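Local coordinates for spore coat polysaccharide biosynthesis protein spsE (Bacillus subtilis, PDB 1VLI) that probably acts as an N-acylneuraminate-9-phosphate synthase-like enzyme in the making of spore coat polysaccharide, at residues 194-208 with 294-307. Sequence-based numbering, arbitrary orientation.
Sequences VAKYPAPPEYSNLSV and KLLGSSYKTTTAIE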
loop_
_atom_site.group_PDB
_atom_site.type_symbol
_atom_site.label_atom_id
_atom_site.label_comp_id
_atom_site.label_asym_id
_atom_site.label_seq_id
_atom_site.Cartn_x
_atom_site.Cartn_y
_atom_site.Cartn_z
ATOM N N VAL A 194 7.137 -1.730 7.996
ATOM C CA VAL A 194 7.232 -3.061 8.634
ATOM C C VAL A 194 5.840 -3.722 8.784
ATOM O O VAL A 194 4.924 -3.124 9.371
ATOM C CB VAL A 194 7.848 -2.946 10.028
ATOM C CG1 VAL A 194 8.148 -4.316 10.593
ATOM C CG2 VAL A 194 9.094 -2.075 9.995
ATOM N N ALA A 195 5.675 -4.950 8.282
ATOM C CA ALA A 195 4.327 -5.582 8.202
ATOM C C ALA A 195 3.717 -6.056 9.528
ATOM O O ALA A 195 2.504 -6.282 9.611
ATOM C CB ALA A 195 4.283 -6.709 7.146
ATOM N N LYS A 196 4.548 -6.197 10.555
ATOM C CA LYS A 196 4.055 -6.403 11.913
ATOM C C LYS A 196 3.240 -5.198 12.425
ATOM O O LYS A 196 3.568 -4.047 12.152
ATOM C CB LYS A 196 5.228 -6.700 12.849
ATOM C CG LYS A 196 4.827 -7.200 14.239
ATOM C CD LYS A 196 4.042 -8.525 14.208
ATOM C CE LYS A 196 3.763 -9.025 15.625
ATOM N NZ LYS A 196 3.044 -10.325 15.600
ATOM N N TYR A 197 2.163 -5.476 13.151
ATOM C CA TYR A 197 1.374 -4.422 13.770
ATOM C C TYR A 197 0.886 -4.886 15.151
ATOM O O TYR A 197 0.174 -5.891 15.247
ATOM C CB TYR A 197 0.207 -3.983 12.861
ATOM C CG TYR A 197 -0.679 -2.881 13.454
ATOM C CD1 TYR A 197 -0.290 -1.531 13.422
ATOM C CD2 TYR A 197 -1.919 -3.189 14.040
ATOM C CE1 TYR A 197 -1.105 -0.520 13.969
ATOM C CE2 TYR A 197 -2.742 -2.187 14.582
ATOM C CZ TYR A 197 -2.327 -0.862 14.542
ATOM O OH TYR A 197 -3.140 0.109 15.078
ATOM N N PRO A 198 1.287 -4.186 16.216
ATOM C CA PRO A 198 2.221 -3.069 16.127
ATOM C C PRO A 198 3.680 -3.542 15.975
ATOM O O PRO A 198 4.002 -4.707 16.271
ATOM C CB PRO A 198 2.025 -2.347 17.463
ATOM C CG PRO A 198 1.664 -3.437 18.405
ATOM C CD PRO A 198 0.862 -4.432 17.605
ATOM N N ALA A 199 4.533 -2.630 15.514
ATOM C CA ALA A 199 5.921 -2.934 15.246
ATOM C C ALA A 199 6.780 -2.328 16.351
ATOM O O ALA A 199 6.806 -1.107 16.515
ATOM C CB ALA A 199 6.319 -2.380 13.897
ATOM N N PRO A 200 7.474 -3.170 17.119
ATOM C CA PRO A 200 8.379 -2.676 18.163
ATOM C C PRO A 200 9.434 -1.744 17.546
ATOM O O PRO A 200 9.880 -2.001 16.423
ATOM C CB PRO A 200 9.036 -3.956 18.698
ATOM C CG PRO A 200 8.141 -5.070 18.303
ATOM C CD PRO A 200 7.460 -4.647 17.038
ATOM N N PRO A 201 9.825 -0.685 18.256
ATOM C CA PRO A 201 10.847 0.260 17.774
ATOM C C PRO A 201 12.124 -0.356 17.131
ATOM O O PRO A 201 12.623 0.198 16.145
ATOM C CB PRO A 201 11.233 1.034 19.047
ATOM C CG PRO A 201 10.040 0.979 19.899
ATOM C CD PRO A 201 9.326 -0.314 19.590
ATOM N N GLU A 202 12.641 -1.456 17.703
ATOM C CA GLU A 202 13.876 -2.131 17.241
ATOM C C GLU A 202 13.767 -2.576 15.789
ATOM O O GLU A 202 14.790 -2.787 15.119
ATOM C CB GLU A 202 14.195 -3.380 18.075
ATOM C CG GLU A 202 13.957 -3.260 19.573
ATOM C CD GLU A 202 12.511 -3.523 19.972
ATOM O OE1 GLU A 202 11.991 -4.613 19.651
ATOM O OE2 GLU A 202 11.901 -2.644 20.622
ATOM N N TYR A 203 12.525 -2.730 15.320
ATOM C CA TYR A 203 12.261 -3.234 13.981
ATOM C C TYR A 203 12.028 -2.161 12.919
ATOM O O TYR A 203 11.734 -2.483 11.762
ATOM C CB TYR A 203 11.112 -4.248 13.996
ATOM C CG TYR A 203 11.444 -5.498 14.774
ATOM C CD1 TYR A 203 12.333 -6.459 14.259
ATOM C CD2 TYR A 203 10.895 -5.715 16.041
ATOM C CE1 TYR A 203 12.648 -7.610 14.987
ATOM C CE2 TYR A 203 11.198 -6.863 16.773
ATOM C CZ TYR A 203 12.072 -7.801 16.242
ATOM O OH TYR A 203 12.362 -8.927 16.972
ATOM N N SER A 204 12.192 -0.899 13.295
ATOM C CA SER A 204 11.976 0.228 12.381
ATOM C C SER A 204 12.900 0.217 11.160
ATOM O O SER A 204 12.465 0.569 10.058
ATOM C CB SER A 204 12.159 1.543 13.122
ATOM O OG SER A 204 11.327 1.571 14.262
ATOM N N ASN A 205 14.163 -0.161 11.377
ATOM C CA ASN A 205 15.225 -0.032 10.389
ATOM C C ASN A 205 15.150 1.253 9.571
ATOM O O ASN A 205 15.122 1.205 8.348
ATOM C CB ASN A 205 15.261 -1.254 9.469
ATOM C CG ASN A 205 15.691 -2.519 10.201
ATOM O OD1 ASN A 205 16.858 -2.660 10.668
ATOM N ND2 ASN A 205 14.760 -3.459 10.302
ATOM N N LEU A 206 15.149 2.396 10.243
ATOM C CA LEU A 206 15.049 3.697 9.559
ATOM C C LEU A 206 16.224 4.075 8.636
ATOM O O LEU A 206 16.071 4.939 7.761
ATOM C CB LEU A 206 14.785 4.815 10.571
ATOM C CG LEU A 206 13.525 4.761 11.436
ATOM C CD1 LEU A 206 13.251 6.123 12.060
ATOM C CD2 LEU A 206 12.328 4.333 10.603
ATOM N N SER A 207 17.398 3.444 8.818
ATOM C CA SER A 207 18.508 3.711 7.894
ATOM C C SER A 207 18.133 3.317 6.450
ATOM O O SER A 207 18.803 3.700 5.504
ATOM C CB SER A 207 19.812 3.035 8.344
ATOM O OG SER A 207 19.569 1.674 8.607
ATOM N N VAL A 208 17.031 2.596 6.287
ATOM C CA VAL A 208 16.538 2.237 4.988
ATOM C C VAL A 208 16.061 3.440 4.186
ATOM O O VAL A 208 16.155 3.452 2.948
ATOM C CB VAL A 208 15.398 1.218 5.120
ATOM C CG1 VAL A 208 14.562 1.120 3.828
ATOM C CG2 VAL A 208 15.942 -0.131 5.514
ATOM N N LYS A 294 18.931 2.038 17.848
ATOM C CA LYS A 294 17.800 1.142 17.986
ATOM C C LYS A 294 16.850 1.423 16.840
ATOM O O LYS A 294 16.348 0.496 16.229
ATOM C CB LYS A 294 17.125 1.322 19.364
ATOM C CG LYS A 294 15.859 0.446 19.598
ATOM C CD LYS A 294 15.521 0.160 21.080
ATOM C CE LYS A 294 14.982 1.396 21.852
ATOM N NZ LYS A 294 13.574 1.825 21.514
ATOM N N LEU A 295 16.641 2.697 16.522
ATOM C CA LEU A 295 15.780 3.068 15.403
ATOM C C LEU A 295 16.462 2.932 14.046
ATOM O O LEU A 295 15.801 2.584 13.061
ATOM C CB LEU A 295 15.212 4.477 15.578
ATOM C CG LEU A 295 14.276 4.687 16.766
ATOM C CD1 LEU A 295 14.096 6.166 17.009
ATOM C CD2 LEU A 295 12.932 3.973 16.569
ATOM N N LEU A 296 17.777 3.169 13.972
ATOM C CA LEU A 296 18.457 3.057 12.677
ATOM C C LEU A 296 18.406 1.641 12.107
ATOM O O LEU A 296 18.062 1.441 10.925
ATOM C CB LEU A 296 19.875 3.637 12.710
ATOM C CG LEU A 296 19.913 5.182 12.761
ATOM C CD1 LEU A 296 21.322 5.726 12.965
ATOM C CD2 LEU A 296 19.244 5.874 11.552
ATOM N N GLY A 297 18.667 0.659 12.958
ATOM C CA GLY A 297 18.814 -0.721 12.502
ATOM C C GLY A 297 19.796 -0.852 11.345
ATOM O O GLY A 297 20.840 -0.188 11.299
ATOM N N SER A 298 19.439 -1.701 10.391
ATOM C CA SER A 298 20.268 -1.990 9.225
ATOM C C SER A 298 19.708 -1.341 7.940
ATOM O O SER A 298 18.482 -1.356 7.700
ATOM C CB SER A 298 20.353 -3.510 9.045
ATOM O OG SER A 298 21.143 -3.848 7.922
ATOM N N SER A 299 20.612 -0.783 7.126
ATOM C CA SER A 299 20.272 -0.232 5.794
ATOM C C SER A 299 20.036 -1.290 4.709
ATOM O O SER A 299 19.605 -0.955 3.609
ATOM C CB SER A 299 21.326 0.787 5.310
ATOM O OG SER A 299 22.644 0.236 5.257
ATOM N N TYR A 300 20.338 -2.558 4.996
ATOM C CA TYR A 300 20.051 -3.626 4.032
ATOM C C TYR A 300 18.542 -3.821 3.993
ATOM O O TYR A 300 17.950 -4.285 4.982
ATOM C CB TYR A 300 20.776 -4.941 4.369
ATOM C CG TYR A 300 20.487 -6.052 3.368
ATOM C CD1 TYR A 300 20.830 -5.919 2.010
ATOM C CD2 TYR A 300 19.858 -7.225 3.770
ATOM C CE1 TYR A 300 20.546 -6.934 1.071
ATOM C CE2 TYR A 300 19.565 -8.250 2.847
ATOM C CZ TYR A 300 19.910 -8.098 1.501
ATOM O OH TYR A 300 19.620 -9.120 0.608
ATOM N N LYS A 301 17.931 -3.419 2.870
ATOM C CA LYS A 301 16.473 -3.521 2.661
ATOM C C LYS A 301 16.142 -4.979 2.551
ATOM O O LYS A 301 16.620 -5.651 1.637
ATOM C CB LYS A 301 16.023 -2.802 1.385
ATOM C CG LYS A 301 14.533 -2.891 1.095
ATOM C CD LYS A 301 13.717 -2.486 2.300
ATOM C CE LYS A 301 12.245 -2.459 1.957
ATOM N NZ LYS A 301 11.442 -1.929 3.120
ATOM N N THR A 302 15.344 -5.460 3.503
ATOM C CA THR A 302 15.007 -6.881 3.616
ATOM C C THR A 302 13.813 -7.129 4.570
ATOM O O THR A 302 13.394 -6.229 5.272
ATOM C CB THR A 302 16.270 -7.704 4.032
ATOM O OG1 THR A 302 15.968 -9.096 3.959
ATOM C CG2 THR A 302 16.664 -7.471 5.500
ATOM N N THR A 303 13.272 -8.346 4.589
ATOM C CA THR A 303 12.243 -8.728 5.570
ATOM C C THR A 303 12.819 -8.856 7.008
ATOM O O THR A 303 13.992 -9.235 7.189
ATOM C CB THR A 303 11.540 -10.025 5.096
ATOM O OG1 THR A 303 10.341 -10.240 5.854
ATOM C CG2 THR A 303 12.409 -11.258 5.358
ATOM N N THR A 304 12.014 -8.529 8.023
ATOM C CA THR A 304 12.493 -8.574 9.421
ATOM C C THR A 304 12.348 -9.965 10.074
ATOM O O THR A 304 11.712 -10.868 9.508
ATOM C CB THR A 304 11.843 -7.460 10.318
ATOM O OG1 THR A 304 10.413 -7.546 10.254
ATOM C CG2 THR A 304 12.169 -6.043 9.805
ATOM N N ALA A 305 12.966 -10.129 11.250
ATOM C CA ALA A 305 12.798 -11.333 12.076
ATOM C C ALA A 305 11.325 -11.619 12.435
ATOM O O ALA A 305 10.938 -12.787 12.505
ATOM C CB ALA A 305 13.674 -11.262 13.334
ATOM N N ILE A 306 10.518 -10.559 12.633
ATOM C CA ILE A 306 9.060 -10.659 12.951
ATOM C C ILE A 306 8.099 -10.674 11.734
ATOM O O ILE A 306 6.884 -10.861 11.893
ATOM C CB ILE A 306 8.601 -9.565 13.985
ATOM C CG1 ILE A 306 8.902 -8.154 13.461
ATOM C CG2 ILE A 306 9.195 -9.834 15.378
ATOM C CD1 ILE A 306 8.109 -7.054 14.126
ATOM N N GLU A 307 8.643 -10.462 10.534
ATOM C CA GLU A 307 7.897 -10.670 9.283
ATOM C C GLU A 307 8.229 -12.059 8.677
ATOM O O GLU A 307 7.331 -12.871 8.450
ATOM C CB GLU A 307 8.145 -9.520 8.281
ATOM C CG GLU A 307 7.544 -8.164 8.674
ATOM C CD GLU A 307 8.233 -6.970 8.000
ATOM O OE1 GLU A 307 9.483 -6.904 7.959
ATOM O OE2 GLU A 307 7.522 -6.074 7.514
HETATM O O HOH W 1 15.513 -0.582 13.706
#
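Ile306 crosses obliquely over one face of the Tyr203 ring, its CG1 3.8 Å from the ring centroid and only 8° off the normal, a CH-pi contact. With CG1 between its own backbone N and carbonyl carbon (chi1 58°), the isoleucine sets that atom over the centre, CG2 towards CZ and CD1 towards CD2 on the same face. Ile306 CG2 lies 3.6 Å from Tyr203 CZ. Thr304 and Ala305 approach the ring obliquely, and Pro200 CB meets its edge. With an alanine here instead of Tyr203, Ile306 would probably lose the face it packs on, leaving a gap beside Thr304 CB.

Further along, the grip turns polar. Asn205 OD1 takes the Ser298 N-H on a lone pair at 2.8 Å, nearly straight (N-H...O 168°). Leu296 O, at the end of helix 293-296, is held twice by Ser207: N donates in the carbonyl plane at 3.0 Å, and OG from above it at 2.8 Å. Leu206 N donates to Leu295 O, and a water accepts from Asn205 N within bonding distance of Glu202 O and Lys294 O.

Behind these, Glu307 OE1 receives both N and OG1 of Thr304, which probably helps fix the 304-307 backbone carrying Ile306. Ser204 O is hydrogen-bonded to His192, and Val194 O to the zinc ligand His226; the Ala195 side chain is about 8 Å from the zinc ion. Directional bonds thus align this TIM-barrel loop against the helix end, while the ring packing is apolar and less directional.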